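Local coordinates for protein polyketide synthase (Lyngbya majuscula 19L, PDB 3QIT) that acts as a decarboxylating thioesterase of curacin A biosynthesis, releasing the chain in a reaction that couples sulfate elimination to terminal alkene formation, at residues V237-S242 / G267-L271. Residues are numbered along the deposited sequence; the frame is centred on the assembly and turned at random.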
loop_
_atom_site.group_PDB
_atom_site.type_symbol
_atom_site.label_atom_id
_atom_site.label_comp_id
_atom_site.label_asym_id
_atom_site.label_seq_id
_atom_site.Cartn_x
_atom_site.Cartn_y
_atom_site.Cartn_z
ATOM N N VAL B 237 12.981 -5.807 25.232
ATOM C CA VAL B 237 13.381 -4.759 26.160
ATOM C C VAL B 237 12.187 -3.889 26.518
ATOM O O VAL B 237 11.508 -3.368 25.633
ATOM C CB VAL B 237 14.509 -3.893 25.576
ATOM C CG1 VAL B 237 15.037 -2.887 26.611
ATOM C CG2 VAL B 237 15.616 -4.773 25.000
ATOM N N TYR B 238 11.932 -3.725 27.812
ATOM C CA TYR B 238 10.801 -2.894 28.257
ATOM C C TYR B 238 11.215 -1.842 29.249
ATOM O O TYR B 238 12.188 -2.014 29.989
ATOM C CB TYR B 238 9.733 -3.744 28.928
ATOM C CG TYR B 238 9.270 -4.931 28.141
ATOM C CD1 TYR B 238 8.315 -4.791 27.117
ATOM C CD2 TYR B 238 9.739 -6.205 28.438
ATOM C CE1 TYR B 238 7.857 -5.911 26.397
ATOM C CE2 TYR B 238 9.304 -7.322 27.717
ATOM C CZ TYR B 238 8.357 -7.168 26.705
ATOM O OH TYR B 238 7.930 -8.280 26.015
ATOM N N GLY B 239 10.468 -0.743 29.263
ATOM C CA GLY B 239 10.639 0.284 30.280
ATOM C C GLY B 239 9.856 -0.103 31.534
ATOM O O GLY B 239 8.683 -0.473 31.466
ATOM N N ASP B 240 10.493 -0.008 32.689
ATOM C CA ASP B 240 9.830 -0.435 33.916
ATOM C C ASP B 240 8.693 0.503 34.319
ATOM O O ASP B 240 7.853 0.129 35.133
ATOM C CB ASP B 240 10.831 -0.679 35.062
ATOM C CG ASP B 240 11.577 0.573 35.487
ATOM O OD1 ASP B 240 11.418 1.638 34.854
ATOM O OD2 ASP B 240 12.348 0.479 36.470
ATOM N N SER B 241 8.663 1.707 33.745
ATOM C CA SER B 241 7.521 2.615 33.947
ATOM C C SER B 241 6.713 2.881 32.665
ATOM O O SER B 241 5.842 3.760 32.634
ATOM C CB SER B 241 7.940 3.920 34.650
ATOM O OG SER B 241 8.892 4.662 33.892
ATOM N N SER B 242 6.977 2.110 31.614
ATOM C CA SER B 242 6.178 2.222 30.385
ATOM C C SER B 242 4.775 1.672 30.595
ATOM O O SER B 242 4.580 0.685 31.309
ATOM C CB SER B 242 6.812 1.488 29.213
ATOM O OG SER B 242 5.941 1.570 28.078
ATOM N N GLY B 267 13.025 3.310 32.912
ATOM C CA GLY B 267 12.466 4.366 32.087
ATOM C C GLY B 267 11.090 4.016 31.566
ATOM O O GLY B 267 10.549 2.946 31.864
ATOM N N GLY B 268 10.522 4.929 30.785
ATOM C CA GLY B 268 9.193 4.735 30.199
ATOM C C GLY B 268 9.262 4.175 28.783
ATOM O O GLY B 268 10.108 3.343 28.487
ATOM N N HIS B 269 8.334 4.603 27.927
ATOM C CA HIS B 269 8.255 4.084 26.574
ATOM C C HIS B 269 9.480 4.458 25.751
ATOM O O HIS B 269 9.949 3.673 24.905
ATOM C CB HIS B 269 6.989 4.621 25.893
ATOM C CG HIS B 269 6.839 4.174 24.474
ATOM N ND1 HIS B 269 6.719 2.844 24.123
ATOM C CD2 HIS B 269 6.771 4.880 23.321
ATOM C CE1 HIS B 269 6.604 2.752 22.808
ATOM N NE2 HIS B 269 6.620 3.971 22.300
ATOM N N ASN B 270 10.007 5.647 26.016
ATOM C CA ASN B 270 11.041 6.207 25.153
ATOM C C ASN B 270 12.448 5.899 25.637
ATOM O O ASN B 270 13.239 6.791 25.955
ATOM C CB ASN B 270 10.779 7.698 24.985
ATOM C CG ASN B 270 9.541 7.948 24.167
ATOM O OD1 ASN B 270 9.426 7.455 23.035
ATOM N ND2 ASN B 270 8.598 8.681 24.733
ATOM N N LEU B 271 12.753 4.608 25.671
ATOM C CA LEU B 271 14.010 4.117 26.245
ATOM C C LEU B 271 15.253 4.554 25.477
ATOM O O LEU B 271 16.341 4.666 26.046
ATOM C CB LEU B 271 13.976 2.592 26.363
ATOM C CG LEU B 271 13.065 1.970 27.427
ATOM C CD1 LEU B 271 13.140 0.443 27.346
ATOM C CD2 LEU B 271 13.408 2.443 28.840
#
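D240 and S241, in the type I turn G239–S242 that follows strand 234-239, grip G267 with both ends of that residue engaged. G267 N donates to D240 OD1 at 3.0 Å, reaching the carboxylate from above its plane; chi1 of 64° sets CG between the backbone N and carbonyl carbon of D240, which turns OD1 back toward G267 although the CB points away from it. The carbonyl answers: S241 N meets G267 O at 2.9 Å, nearly straight at 163°, and S241 OG may add a weak bond to the same oxygen, though its proton has another acceptor within reach. Glycine suits G267, whose backbone angles would jam a CB against the preceding carbonyl, and also G239, where a CB would strike the carbonyls of G267 and G268. Bare of a side chain, G239 CA instead makes a CH...O contact with G268 O.

Beneath the polar layer, L271 CD1 rests 3.5 Å from G239 N and 3.9 Å from V237 CG1, while CD2 lies over G239 CA. V126 and L265 on flanking strands extend this apolar patch. With an alanine here, both methyls that meet V237 and G239 go, and a gap is likely to open, weakening the packing of the helix start on strand 234-239.

S242 CB packs against H269 N at 3.7 Å, and S242 OG lies at the edge of the imidazole. Both S242 OG and H269 ND1 bond to E127 OE1, and G239 N holds OE2. S103, H269 and E127 are arranged like the Ser-His-Glu triad of an alpha/beta hydrolase and are probably catalytic; S242 and G239 are second-shell partners of the acid, so the contact probably fixes the histidine loop beside it.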